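Local atomic coordinates of polyketide synthase/nonribosomal peptide synthetase hybrid RzxB (Pseudomonas fluorescens, PDB entry 5IL6), a protein that probably removes water from beta-hydroxyacyl intermediates through this dehydratase domain, during polyketide assembly in the rhizoxin pathway. Residues A[79-84]-A[234-239]; A[215-220]-A[249-254]; A[260-265]-A[278-283]. All blocks are in the same frame, centred on the assembly; numbering follows the deposited sequence.

Interaction 1: A[79-84]-A[234-239]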
ATOM      1  N   VAL A  79       3.588  -4.953 -12.536  1.00 32.04           N
ATOM      2  CA  VAL A  79       2.200  -4.511 -12.563  1.00 31.07           C
ATOM      3  C   VAL A  79       1.378  -5.471 -11.718  1.00 27.69           C
ATOM      4  O   VAL A  79       1.400  -6.688 -11.944  1.00 28.66           O
ATOM      5  CB  VAL A  79       1.649  -4.437 -13.996  1.00 30.46           C
ATOM      6  CG1 VAL A  79       0.195  -3.968 -13.984  1.00 30.63           C
ATOM      7  CG2 VAL A  79       2.506  -3.512 -14.856  1.00 32.65           C
ATOM      8  N   ILE A  80       0.668  -4.925 -10.738  1.00 23.31           N
ATOM      9  CA  ILE A  80      -0.303  -5.663  -9.941  1.00 25.07           C
ATOM     10  C   ILE A  80      -1.679  -5.131 -10.309  1.00 26.97           C
ATOM     11  O   ILE A  80      -1.887  -3.914 -10.349  1.00 23.88           O
ATOM     12  CB  ILE A  80      -0.023  -5.515  -8.435  1.00 26.09           C
ATOM     13  CG1 ILE A  80       1.368  -6.068  -8.101  1.00 26.53           C
ATOM     14  CG2 ILE A  80      -1.101  -6.217  -7.614  1.00 27.40           C
ATOM     15  CD1 ILE A  80       1.858  -5.707  -6.710  1.00 25.10           C
ATOM     16  N   SER A  81      -2.610  -6.038 -10.597  1.00 24.93           N
ATOM     17  CA  SER A  81      -3.905  -5.668 -11.145  1.00 27.79           C
ATOM     18  C   SER A  81      -5.027  -6.353 -10.380  1.00 28.28           C
ATOM     19  O   SER A  81      -4.873  -7.475  -9.887  1.00 25.45           O
ATOM     20  CB  SER A  81      -4.004  -6.040 -12.630  1.00 28.96           C
ATOM     21  OG  SER A  81      -3.034  -5.348 -13.396  1.00 33.64           O
ATOM     22  N   ASP A  82      -6.162  -5.660 -10.298  1.00 27.86           N
ATOM     23  CA  ASP A  82      -7.386  -6.204  -9.713  1.00 26.26           C
ATOM     24  C   ASP A  82      -7.117  -6.794  -8.332  1.00 23.12           C
ATOM     25  O   ASP A  82      -7.463  -7.939  -8.032  1.00 20.89           O
ATOM     26  CB  ASP A  82      -8.017  -7.241 -10.638  1.00 30.11           C
ATOM     27  CG  ASP A  82      -8.482  -6.641 -11.944  1.00 41.23           C
ATOM     28  OD1 ASP A  82      -8.641  -5.403 -12.005  1.00 37.30           O
ATOM     29  OD2 ASP A  82      -8.695  -7.405 -12.908  1.00 48.22           O
ATOM     30  N   LEU A  83      -6.489  -5.990  -7.487  1.00 21.90           N
ATOM     31  CA  LEU A  83      -6.214  -6.381  -6.116  1.00 21.52           C
ATOM     32  C   LEU A  83      -7.423  -6.067  -5.251  1.00 21.67           C
ATOM     33  O   LEU A  83      -8.090  -5.047  -5.440  1.00 19.49           O
ATOM     34  CB  LEU A  83      -4.974  -5.657  -5.590  1.00 19.18           C
ATOM     35  CG  LEU A  83      -4.546  -5.903  -4.139  1.00 22.51           C
ATOM     36  CD1 LEU A  83      -3.050  -5.677  -4.016  1.00 27.02           C
ATOM     37  CD2 LEU A  83      -5.282  -5.002  -3.150  1.00 24.95           C
ATOM     38  N   SER A  84      -7.709  -6.958  -4.311  1.00 21.05           N
ATOM     39  CA  SER A  84      -8.749  -6.728  -3.323  1.00 23.66           C
ATOM     40  C   SER A  84      -8.212  -7.083  -1.946  1.00 23.27           C
ATOM     41  O   SER A  84      -7.545  -8.107  -1.776  1.00 22.29           O
ATOM     42  CB  SER A  84     -10.003  -7.557  -3.629  1.00 29.24           C
ATOM     43  OG  SER A  84      -9.658  -8.890  -3.946  1.00 37.07           O
ATOM     44  N   LEU A 234      -7.938  -2.170  -5.561  1.00 21.00           N
ATOM     45  CA  LEU A 234      -6.975  -1.392  -6.328  1.00 24.52           C
ATOM     46  C   LEU A 234      -6.969  -1.896  -7.762  1.00 26.89           C
ATOM     47  O   LEU A 234      -6.702  -3.076  -8.005  1.00 25.80           O
ATOM     48  CB  LEU A 234      -5.576  -1.491  -5.711  1.00 27.35           C
ATOM     49  CG  LEU A 234      -4.450  -0.769  -6.450  1.00 32.85           C
ATOM     50  CD1 LEU A 234      -4.829   0.658  -6.805  1.00 31.10           C
ATOM     51  CD2 LEU A 234      -3.190  -0.785  -5.603  1.00 35.74           C
ATOM     52  N   GLY A 235      -7.264  -0.998  -8.704  1.00 25.25           N
ATOM     53  CA  GLY A 235      -7.291  -1.385 -10.105  1.00 24.98           C
ATOM     54  C   GLY A 235      -5.922  -1.782 -10.625  1.00 24.36           C
ATOM     55  O   GLY A 235      -5.769  -2.814 -11.285  1.00 24.61           O
ATOM     56  N   GLN A 236      -4.907  -0.973 -10.331  1.00 23.16           N
ATOM     57  CA  GLN A 236      -3.545  -1.268 -10.747  1.00 31.05           C
ATOM     58  C   GLN A 236      -2.555  -0.617  -9.796  1.00 30.02           C
ATOM     59  O   GLN A 236      -2.788   0.490  -9.306  1.00 24.98           O
ATOM     60  CB  GLN A 236      -3.243  -0.744 -12.155  1.00 46.57           C
ATOM     61  CG  GLN A 236      -4.019  -1.368 -13.287  1.00 65.12           C
ATOM     62  CD  GLN A 236      -3.603  -0.788 -14.625  1.00 80.27           C
ATOM     63  OE1 GLN A 236      -3.872   0.376 -14.918  1.00 83.06           O
ATOM     64  NE2 GLN A 236      -2.924  -1.591 -15.436  1.00 87.08           N
ATOM     65  N   CYS A 237      -1.446  -1.312  -9.553  1.00 28.83           N
ATOM     66  CA  CYS A 237      -0.273  -0.729  -8.910  1.00 28.97           C
ATOM     67  C   CYS A 237       0.913  -1.022  -9.814  1.00 28.76           C
ATOM     68  O   CYS A 237       1.280  -2.186 -10.002  1.00 28.21           O
ATOM     69  CB  CYS A 237      -0.039  -1.293  -7.512  1.00 30.04           C
ATOM     70  SG  CYS A 237       1.396  -0.554  -6.696  1.00 33.26           S
ATOM     71  N   VAL A 238       1.506   0.024 -10.379  1.00 26.43           N
ATOM     72  CA  VAL A 238       2.625  -0.111 -11.305  1.00 26.97           C
ATOM     73  C   VAL A 238       3.875   0.410 -10.616  1.00 29.80           C
ATOM     74  O   VAL A 238       3.903   1.554 -10.147  1.00 28.66           O
ATOM     75  CB  VAL A 238       2.369   0.633 -12.622  1.00 31.09           C
ATOM     76  CG1 VAL A 238       3.582   0.524 -13.530  1.00 35.23           C
ATOM     77  CG2 VAL A 238       1.130   0.079 -13.313  1.00 32.53           C
ATOM     78  N   LEU A 239       4.902  -0.432 -10.546  1.00 28.51           N
ATOM     79  CA  LEU A 239       6.189  -0.060  -9.972  1.00 35.34           C
ATOM     80  C   LEU A 239       7.173   0.158 -11.117  1.00 34.93           C
ATOM     81  O   LEU A 239       7.642  -0.804 -11.736  1.00 29.84           O
ATOM     82  CB  LEU A 239       6.682  -1.135  -9.008  1.00 46.04           C
ATOM     83  CG  LEU A 239       8.001  -0.850  -8.289  1.00 56.64           C
ATOM     84  CD1 LEU A 239       7.880   0.370  -7.385  1.00 54.53           C
ATOM     85  CD2 LEU A 239       8.437  -2.068  -7.488  1.00 64.79           C
TER
HETATM   86  O   HOH W   1      -4.000  -4.251 -15.416  1.00 53.75           O

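Interaction 2: A[215-220]-A[249-254]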
ATOM      1  N   MET A 215      -7.024  11.870   2.264  1.00 25.12           N
ATOM      2  CA  MET A 215      -7.831  12.607   3.227  1.00 29.54           C
ATOM      3  C   MET A 215      -7.855  14.096   2.915  1.00 30.57           C
ATOM      4  O   MET A 215      -8.804  14.793   3.293  1.00 30.29           O
ATOM      5  CB  MET A 215      -7.302  12.366   4.641  1.00 32.41           C
ATOM      6  CG  MET A 215      -8.120  13.039   5.733  1.00 33.53           C
ATOM      7  SD  MET A 215      -9.833  12.473   5.719  1.00 33.91           S
ATOM      8  CE  MET A 215      -9.650  10.831   6.408  1.00 36.85           C
ATOM      9  N   ALA A 216      -6.825  14.607   2.233  1.00 31.95           N
ATOM     10  CA  ALA A 216      -6.835  16.007   1.823  1.00 34.27           C
ATOM     11  C   ALA A 216      -8.099  16.334   1.040  1.00 33.26           C
ATOM     12  O   ALA A 216      -8.633  17.445   1.136  1.00 36.41           O
ATOM     13  CB  ALA A 216      -5.596  16.319   0.982  1.00 35.33           C
ATOM     14  N   LEU A 217      -8.585  15.380   0.252  1.00 27.15           N
ATOM     15  CA  LEU A 217      -9.751  15.578  -0.595  1.00 30.70           C
ATOM     16  C   LEU A 217     -11.069  15.248   0.097  1.00 40.58           C
ATOM     17  O   LEU A 217     -12.130  15.457  -0.503  1.00 43.93           O
ATOM     18  CB  LEU A 217      -9.609  14.730  -1.863  1.00 31.21           C
ATOM     19  CG  LEU A 217      -8.397  15.070  -2.740  1.00 32.48           C
ATOM     20  CD1 LEU A 217      -8.270  14.100  -3.901  1.00 36.85           C
ATOM     21  CD2 LEU A 217      -8.490  16.499  -3.262  1.00 35.49           C
ATOM     22  N   LEU A 218     -11.039  14.751   1.336  1.00 40.69           N
ATOM     23  CA  LEU A 218     -12.245  14.292   2.012  1.00 41.13           C
ATOM     24  C   LEU A 218     -12.592  15.055   3.283  1.00 43.48           C
ATOM     25  O   LEU A 218     -13.674  14.825   3.836  1.00 37.29           O
ATOM     26  CB  LEU A 218     -12.120  12.800   2.361  1.00 39.78           C
ATOM     27  CG  LEU A 218     -11.909  11.836   1.191  1.00 37.07           C
ATOM     28  CD1 LEU A 218     -11.737  10.419   1.704  1.00 34.01           C
ATOM     29  CD2 LEU A 218     -13.078  11.908   0.217  1.00 37.26           C
ATOM     30  N   LEU A 219     -11.731  15.959   3.757  1.00 48.26           N
ATOM     31  CA  LEU A 219     -12.003  16.637   5.022  1.00 53.36           C
ATOM     32  C   LEU A 219     -13.367  17.318   5.009  1.00 55.02           C
ATOM     33  O   LEU A 219     -14.120  17.233   5.986  1.00 49.13           O
ATOM     34  CB  LEU A 219     -10.904  17.657   5.321  1.00 56.36           C
ATOM     35  CG  LEU A 219      -9.569  17.102   5.825  1.00 62.12           C
ATOM     36  CD1 LEU A 219      -8.524  18.206   5.874  1.00 62.29           C
ATOM     37  CD2 LEU A 219      -9.718  16.443   7.191  1.00 69.04           C
ATOM     38  N   ASP A 220     -13.706  17.995   3.910  1.00 66.80           N
ATOM     39  CA  ASP A 220     -14.975  18.716   3.849  1.00 82.34           C
ATOM     40  C   ASP A 220     -16.156  17.763   3.695  1.00 77.16           C
ATOM     41  O   ASP A 220     -17.218  17.987   4.285  1.00 69.07           O
ATOM     42  CB  ASP A 220     -14.943  19.736   2.711  1.00 98.40           C
ATOM     43  CG  ASP A 220     -14.068  20.932   3.031  1.00110.75           C
ATOM     44  OD1 ASP A 220     -14.111  21.409   4.186  1.00115.59           O
ATOM     45  OD2 ASP A 220     -13.334  21.394   2.132  1.00114.51           O
ATOM     46  N   VAL A 249       3.515  13.014  -4.033  1.00 27.20           N
ATOM     47  CA  VAL A 249       2.364  12.191  -4.382  1.00 24.01           C
ATOM     48  C   VAL A 249       1.280  13.097  -4.944  1.00 25.28           C
ATOM     49  O   VAL A 249       0.764  13.966  -4.233  1.00 27.92           O
ATOM     50  CB  VAL A 249       1.833  11.397  -3.177  1.00 26.41           C
ATOM     51  CG1 VAL A 249       0.687  10.495  -3.602  1.00 24.03           C
ATOM     52  CG2 VAL A 249       2.953  10.581  -2.542  1.00 28.29           C
ATOM     53  N   GLN A 250       0.935  12.890  -6.212  1.00 29.20           N
ATOM     54  CA  GLN A 250      -0.191  13.573  -6.830  1.00 32.43           C
ATOM     55  C   GLN A 250      -1.423  12.688  -6.713  1.00 27.50           C
ATOM     56  O   GLN A 250      -1.383  11.509  -7.080  1.00 24.08           O
ATOM     57  CB  GLN A 250       0.092  13.887  -8.299  1.00 47.10           C
ATOM     58  CG  GLN A 250      -0.968  14.772  -8.929  1.00 73.52           C
ATOM     59  CD  GLN A 250      -0.718  15.047 -10.393  1.00 87.39           C
ATOM     60  OE1 GLN A 250       0.293  14.631 -10.957  1.00 85.18           O
ATOM     61  NE2 GLN A 250      -1.653  15.749 -11.023  1.00 94.33           N
ATOM     62  N   ILE A 251      -2.515  13.260  -6.213  1.00 30.31           N
ATOM     63  CA  ILE A 251      -3.733  12.515  -5.914  1.00 26.17           C
ATOM     64  C   ILE A 251      -4.885  13.173  -6.658  1.00 26.01           C
ATOM     65  O   ILE A 251      -5.029  14.400  -6.627  1.00 26.87           O
ATOM     66  CB  ILE A 251      -4.015  12.475  -4.401  1.00 28.66           C
ATOM     67  CG1 ILE A 251      -2.825  11.864  -3.653  1.00 32.62           C
ATOM     68  CG2 ILE A 251      -5.288  11.681  -4.117  1.00 27.03           C
ATOM     69  CD1 ILE A 251      -2.913  11.988  -2.148  1.00 36.80           C
ATOM     70  N   ARG A 252      -5.700  12.356  -7.326  1.00 29.33           N
ATOM     71  CA  ARG A 252      -6.869  12.834  -8.057  1.00 37.88           C
ATOM     72  C   ARG A 252      -8.080  12.015  -7.642  1.00 32.98           C
ATOM     73  O   ARG A 252      -8.060  10.785  -7.738  1.00 28.86           O
ATOM     74  CB  ARG A 252      -6.661  12.743  -9.572  1.00 54.47           C
ATOM     75  CG  ARG A 252      -7.928  12.981 -10.393  1.00 76.33           C
ATOM     76  CD  ARG A 252      -8.591  14.303 -10.031  1.00 95.71           C
ATOM     77  NE  ARG A 252      -9.673  14.660 -10.944  1.00111.11           N
ATOM     78  CZ  ARG A 252      -9.485  15.151 -12.165  1.00124.89           C
ATOM     79  NH1 ARG A 252      -8.255  15.331 -12.633  1.00130.11           N
ATOM     80  NH2 ARG A 252     -10.527  15.459 -12.923  1.00130.79           N
ATOM     81  N   ARG A 253      -9.123  12.696  -7.178  1.00 32.72           N
ATOM     82  CA  ARG A 253     -10.395  12.038  -6.925  1.00 35.61           C
ATOM     83  C   ARG A 253     -10.962  11.487  -8.227  1.00 32.43           C
ATOM     84  O   ARG A 253     -10.909  12.142  -9.273  1.00 30.56           O
ATOM     85  CB  ARG A 253     -11.373  13.025  -6.291  1.00 39.49           C
ATOM     86  CG  ARG A 253     -12.736  12.448  -5.939  1.00 40.54           C
ATOM     87  CD  ARG A 253     -12.788  11.963  -4.504  1.00 37.76           C
ATOM     88  NE  ARG A 253     -14.139  11.544  -4.133  1.00 40.10           N
ATOM     89  CZ  ARG A 253     -14.974  12.249  -3.374  1.00 45.36           C
ATOM     90  NH1 ARG A 253     -14.615  13.428  -2.882  1.00 47.55           N
ATOM     91  NH2 ARG A 253     -16.182  11.767  -3.101  1.00 47.63           N
ATOM     92  N   ALA A 254     -11.506  10.279  -8.161  1.00 29.28           N
ATOM     93  CA  ALA A 254     -12.099   9.617  -9.308  1.00 30.24           C
ATOM     94  C   ALA A 254     -13.554   9.273  -9.023  1.00 35.19           C
ATOM     95  O   ALA A 254     -13.962   9.176  -7.859  1.00 33.14           O
ATOM     96  CB  ALA A 254     -11.331   8.336  -9.663  1.00 27.37           C
TER
HETATM   97  O   HOH W   2     -12.824  15.684  -3.549  1.00 45.01           O

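Interaction 3: A[260-265]-A[278-283]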
ATOM      1  N   ASP A 260     -18.745   4.517  -1.489  1.00 23.88           N
ATOM      2  CA  ASP A 260     -17.300   4.353  -1.551  1.00 23.36           C
ATOM      3  C   ASP A 260     -16.630   5.594  -2.125  1.00 25.09           C
ATOM      4  O   ASP A 260     -17.279   6.518  -2.625  1.00 23.61           O
ATOM      5  CB  ASP A 260     -16.944   3.118  -2.382  1.00 27.90           C
ATOM      6  CG  ASP A 260     -17.704   1.885  -1.935  1.00 29.83           C
ATOM      7  OD1 ASP A 260     -18.011   1.795  -0.727  1.00 24.48           O
ATOM      8  OD2 ASP A 260     -17.988   1.011  -2.780  1.00 25.36           O
ATOM      9  N   TYR A 261     -15.301   5.605  -2.022  1.00 24.62           N
ATOM     10  CA  TYR A 261     -14.465   6.678  -2.542  1.00 26.80           C
ATOM     11  C   TYR A 261     -13.341   6.065  -3.364  1.00 27.15           C
ATOM     12  O   TYR A 261     -12.803   5.015  -3.002  1.00 28.14           O
ATOM     13  CB  TYR A 261     -13.886   7.528  -1.405  1.00 27.27           C
ATOM     14  CG  TYR A 261     -14.944   8.121  -0.504  1.00 27.79           C
ATOM     15  CD1 TYR A 261     -15.484   7.382   0.541  1.00 25.66           C
ATOM     16  CD2 TYR A 261     -15.403   9.415  -0.698  1.00 31.98           C
ATOM     17  CE1 TYR A 261     -16.454   7.916   1.365  1.00 32.54           C
ATOM     18  CE2 TYR A 261     -16.373   9.960   0.123  1.00 36.60           C
ATOM     19  CZ  TYR A 261     -16.892   9.206   1.154  1.00 36.50           C
ATOM     20  OH  TYR A 261     -17.857   9.741   1.975  1.00 38.54           O
ATOM     21  N   CYS A 262     -12.985   6.724  -4.464  1.00 22.40           N
ATOM     22  CA  CYS A 262     -11.991   6.203  -5.393  1.00 22.22           C
ATOM     23  C   CYS A 262     -11.016   7.305  -5.786  1.00 23.00           C
ATOM     24  O   CYS A 262     -11.409   8.463  -5.951  1.00 23.63           O
ATOM     25  CB  CYS A 262     -12.661   5.626  -6.646  1.00 29.30           C
ATOM     26  SG  CYS A 262     -11.538   4.726  -7.732  1.00 31.68           S
ATOM     27  N   PHE A 263      -9.743   6.934  -5.933  1.00 22.33           N
ATOM     28  CA  PHE A 263      -8.684   7.888  -6.233  1.00 24.32           C
ATOM     29  C   PHE A 263      -7.665   7.253  -7.168  1.00 27.83           C
ATOM     30  O   PHE A 263      -7.494   6.032  -7.190  1.00 23.97           O
ATOM     31  CB  PHE A 263      -7.958   8.355  -4.962  1.00 22.89           C
ATOM     32  CG  PHE A 263      -8.870   8.916  -3.910  1.00 26.17           C
ATOM     33  CD1 PHE A 263      -9.463   8.083  -2.977  1.00 24.87           C
ATOM     34  CD2 PHE A 263      -9.125  10.275  -3.848  1.00 30.07           C
ATOM     35  CE1 PHE A 263     -10.301   8.595  -2.007  1.00 25.90           C
ATOM     36  CE2 PHE A 263      -9.961  10.792  -2.878  1.00 31.54           C
ATOM     37  CZ  PHE A 263     -10.550   9.950  -1.956  1.00 30.70           C
ATOM     38  N   ASP A 264      -6.985   8.100  -7.937  1.00 26.92           N
ATOM     39  CA  ASP A 264      -5.764   7.724  -8.633  1.00 26.77           C
ATOM     40  C   ASP A 264      -4.594   8.468  -8.003  1.00 25.06           C
ATOM     41  O   ASP A 264      -4.708   9.650  -7.658  1.00 25.58           O
ATOM     42  CB  ASP A 264      -5.840   8.043 -10.129  1.00 33.12           C
ATOM     43  CG  ASP A 264      -7.049   7.419 -10.801  1.00 40.63           C
ATOM     44  OD1 ASP A 264      -7.213   6.185 -10.708  1.00 35.84           O
ATOM     45  OD2 ASP A 264      -7.828   8.163 -11.435  1.00 43.39           O
ATOM     46  N   LEU A 265      -3.468   7.773  -7.850  1.00 24.02           N
ATOM     47  CA  LEU A 265      -2.283   8.347  -7.232  1.00 24.23           C
ATOM     48  C   LEU A 265      -1.071   8.077  -8.109  1.00 23.25           C
ATOM     49  O   LEU A 265      -1.010   7.074  -8.824  1.00 25.87           O
ATOM     50  CB  LEU A 265      -2.025   7.775  -5.824  1.00 27.94           C
ATOM     51  CG  LEU A 265      -3.079   8.023  -4.741  1.00 33.43           C
ATOM     52  CD1 LEU A 265      -4.256   7.064  -4.873  1.00 39.88           C
ATOM     53  CD2 LEU A 265      -2.451   7.914  -3.357  1.00 33.40           C
ATOM     54  N   LEU A 278      -0.754   4.281  -8.848  1.00 30.45           N
ATOM     55  CA  LEU A 278      -1.901   3.544  -8.328  1.00 27.20           C
ATOM     56  C   LEU A 278      -3.153   4.072  -9.011  1.00 25.71           C
ATOM     57  O   LEU A 278      -3.511   5.243  -8.835  1.00 26.12           O
ATOM     58  CB  LEU A 278      -2.027   3.691  -6.811  1.00 25.54           C
ATOM     59  CG  LEU A 278      -1.065   2.898  -5.924  1.00 31.99           C
ATOM     60  CD1 LEU A 278       0.328   3.492  -5.942  1.00 33.96           C
ATOM     61  CD2 LEU A 278      -1.609   2.846  -4.505  1.00 39.35           C
ATOM     62  N   ASN A 279      -3.816   3.217  -9.782  1.00 24.23           N
ATOM     63  CA  ASN A 279      -5.031   3.587 -10.494  1.00 24.06           C
ATOM     64  C   ASN A 279      -6.233   2.914  -9.847  1.00 24.33           C
ATOM     65  O   ASN A 279      -6.228   1.699  -9.622  1.00 23.59           O
ATOM     66  CB  ASN A 279      -4.939   3.205 -11.973  1.00 27.96           C
ATOM     67  CG  ASN A 279      -3.897   4.014 -12.719  1.00 37.50           C
ATOM     68  OD1 ASN A 279      -3.777   5.223 -12.520  1.00 43.51           O
ATOM     69  ND2 ASN A 279      -3.137   3.353 -13.583  1.00 38.64           N
ATOM     70  N   GLN A 280      -7.256   3.713  -9.549  1.00 20.70           N
ATOM     71  CA  GLN A 280      -8.529   3.224  -9.025  1.00 22.95           C
ATOM     72  C   GLN A 280      -8.342   2.531  -7.672  1.00 22.63           C
ATOM     73  O   GLN A 280      -8.639   1.348  -7.495  1.00 20.65           O
ATOM     74  CB  GLN A 280      -9.209   2.299 -10.039  1.00 30.58           C
ATOM     75  CG  GLN A 280      -9.381   2.929 -11.418  1.00 39.89           C
ATOM     76  CD  GLN A 280     -10.412   4.045 -11.426  1.00 48.45           C
ATOM     77  OE1 GLN A 280     -11.554   3.854 -11.009  1.00 51.13           O
ATOM     78  NE2 GLN A 280     -10.006   5.220 -11.893  1.00 48.99           N
ATOM     79  N   LEU A 281      -7.838   3.304  -6.712  1.00 23.99           N
ATOM     80  CA  LEU A 281      -7.735   2.869  -5.322  1.00 24.66           C
ATOM     81  C   LEU A 281      -9.060   3.168  -4.628  1.00 24.79           C
ATOM     82  O   LEU A 281      -9.424   4.335  -4.449  1.00 23.08           O
ATOM     83  CB  LEU A 281      -6.574   3.575  -4.625  1.00 25.42           C
ATOM     84  CG  LEU A 281      -6.410   3.304  -3.126  1.00 22.24           C
ATOM     85  CD1 LEU A 281      -6.096   1.837  -2.874  1.00 24.99           C
ATOM     86  CD2 LEU A 281      -5.333   4.201  -2.539  1.00 20.50           C
ATOM     87  N   SER A 282      -9.776   2.118  -4.233  1.00 21.24           N
ATOM     88  CA  SER A 282     -11.121   2.246  -3.682  1.00 23.61           C
ATOM     89  C   SER A 282     -11.103   2.109  -2.164  1.00 24.75           C
ATOM     90  O   SER A 282     -10.585   1.122  -1.627  1.00 24.48           O
ATOM     91  CB  SER A 282     -12.052   1.193  -4.288  1.00 29.65           C
ATOM     92  OG  SER A 282     -13.355   1.290  -3.737  1.00 33.13           O
ATOM     93  N   PHE A 283     -11.682   3.096  -1.482  1.00 25.01           N
ATOM     94  CA  PHE A 283     -11.903   3.061  -0.043  1.00 22.36           C
ATOM     95  C   PHE A 283     -13.375   2.771   0.232  1.00 23.18           C
ATOM     96  O   PHE A 283     -14.258   3.331  -0.425  1.00 26.09           O
ATOM     97  CB  PHE A 283     -11.514   4.387   0.612  1.00 23.88           C
ATOM     98  CG  PHE A 283     -10.040   4.676   0.590  1.00 27.94           C
ATOM     99  CD1 PHE A 283      -9.428   5.147  -0.558  1.00 27.27           C
ATOM    100  CD2 PHE A 283      -9.270   4.493   1.726  1.00 33.27           C
ATOM    101  CE1 PHE A 283      -8.071   5.420  -0.577  1.00 24.66           C
ATOM    102  CE2 PHE A 283      -7.916   4.764   1.714  1.00 31.33           C
ATOM    103  CZ  PHE A 283      -7.317   5.228   0.563  1.00 26.60           C
TER
HETATM  104  O   HOH W   3      -2.608   7.436 -11.039  1.00 34.15           O

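Interaction 1: A[79-84]-A[234-239]
Val-79, Ile-80 and Ser-81 run antiparallel to Val-238, Cys-237 and Gln-236, with the short strand axes at 174°. Ile-80 and Cys-237 are a hydrogen-bonded pair, with Ile-80 N to Cys-237 O at 2.9 Å and Cys-237 N to Ile-80 O at 2.8 Å. Both chains turn a corner, at Asp-82 and Gly-235, yet the ladder goes on. Asp-82 N reaches Gly-235 O at 3.0 Å from 47° above the carbonyl plane, and Leu-83 and Leu-234 then exchange two more bonds. Val-79 and Val-238 lie side by side, CG2 to CG2 at 4.1 Å. Both CG2 methyls are anti to the carbonyl carbon. Val-79 CG1 also touches Gln-236 NE2 at 4.2 Å. On the other face, CB meets CB in the pairs Ile-80 with Cys-237 and Leu-83 with Leu-234. The Asp-82 carboxylate forms a salt bridge with Arg-131. The pairing joins the two halves of what fits a double hotdog fold. Strand 124-135 flanks residues 79-84, and strand 274-284 flanks 234-239, where Gly-235 and Gln-236 facing Asn-279 make a classic beta bulge. Ile-80, Leu-83 and Leu-234 pack on helix 53-67.

Interaction 2: A[215-220]-A[249-254]
Leu-217 and Leu-218 reach the strand with one methyl each. Leu-217 CD1 sits 3.8 Å from Ile-251 CG2 and 3.7 Å from Arg-253 N. It also meets Arg-253 CB at 4.1 Å, so it covers both backbone and side chain. The Leu-217 side chain slides past that of Ile-251 in the opposite direction. Leu-218 CD2 lies over one face of the Arg-253 guanidinium, offset toward the rim, and is 3.8 Å from Arg-253 NH1. These two side chains cross at about a right angle. Arg-253 CG is anti to the backbone N and chi2 (94°) bends the chain, and the guanidinium beyond ends against Leu-218 CD2.

No direct hydrogen bond joins the two segments. Instead, one water donates to Leu-217 O at 3.1 Å and accepts from Arg-253 NH1 at 3.0 Å. The same NH1 forms a salt bridge with Glu-221, just past the loop segment. The guanidinium is thus held by charge and water while a methyl packs on its flat face.

Further out, Leu-218 N bonds to Met-215 O at 3.0 Å, closing a turn that carries both leucines. Met-215 packs on helix 154-164. Leu-217 also touches Ala-185 and Phe-263, and Leu-218 touches Tyr-261. The contact is structural packing. It lays the loop that follows helix 204-212 over strand 246-254, within the C-terminal half, in keeping with a hotdog fold in which a helix and its connections pack on an antiparallel sheet.

Interaction 3: A[260-265]-A[278-283]
The beta hairpin of strands 261-268 and 274-284 brings Tyr-261, Phe-263 and Leu-265 opposite Phe-283, Leu-281 and Leu-278, with a G1 beta bulge at Gln-280 and Leu-281, which both face Phe-263. Each of the three pairs exchanges two backbone hydrogen bonds. Tyr-261 O takes Phe-283 N at 2.7 Å, and Leu-281 N reaches Phe-263 O at 2.8 Å. Beyond the bulge the register has moved by one residue, and Leu-265 N bonds Leu-278 O at 2.7 Å.

Gln-280 takes a left-handed backbone conformation (phi 62°). Its N-H meets Asp-264 OD1 at 2.7 Å, nearly in line with the C-O bond. The Gln-280 side chain, bent at chi2, lies beside that of Asp-264 and adds a weak bond from NE2 to the same OD1. The carboxylate and amide planes are 50° apart. Gln-280 OE1 turns to Cys-262 SG, at 3.4 Å.

The other face is largely aromatic and aliphatic. Phe-263 and Phe-283 cross at about a right angle, their planes 82° apart, and Phe-263 CD1 is 3.8 Å from Phe-283 CD1. Leu-265 CD1 touches Leu-281 CD2, also at 3.8 Å. Leu-278 and Leu-281 extend this face to Met-211 of helix 204-212.

The chemistry divides by face: aromatic and leucine groups line one, while on the other Asp-264 binds Gln-280 through its backbone and, weakly, its side-chain amide. Two donors on the one oxygen, OD1, may favour the charged form of the carboxylate.

In the fold
Interactions 1 and 3 have centres 11 Å apart and meet directly, because strands 230-239 and 274-284 are neighbours. Gln-236 O with Asn-279 N and Gly-235 N with Gln-280 O are probable hydrogen bonds, so the bulges of the two contacts lie against each other. Interactions 2 and 3 have centres 10 Å apart and meet where strands 246-254 and 261-268 pair, with Arg-253 against Tyr-261 and Phe-263. Interactions 1 and 2 do not touch, their centres being 19 Å apart. Along the chain, 1 and 2 interleave, and both close before 3 opens. The strand order thus leads from the seam between the halves, through the hairpin, to strand 246-254, on which loop 215-220 packs.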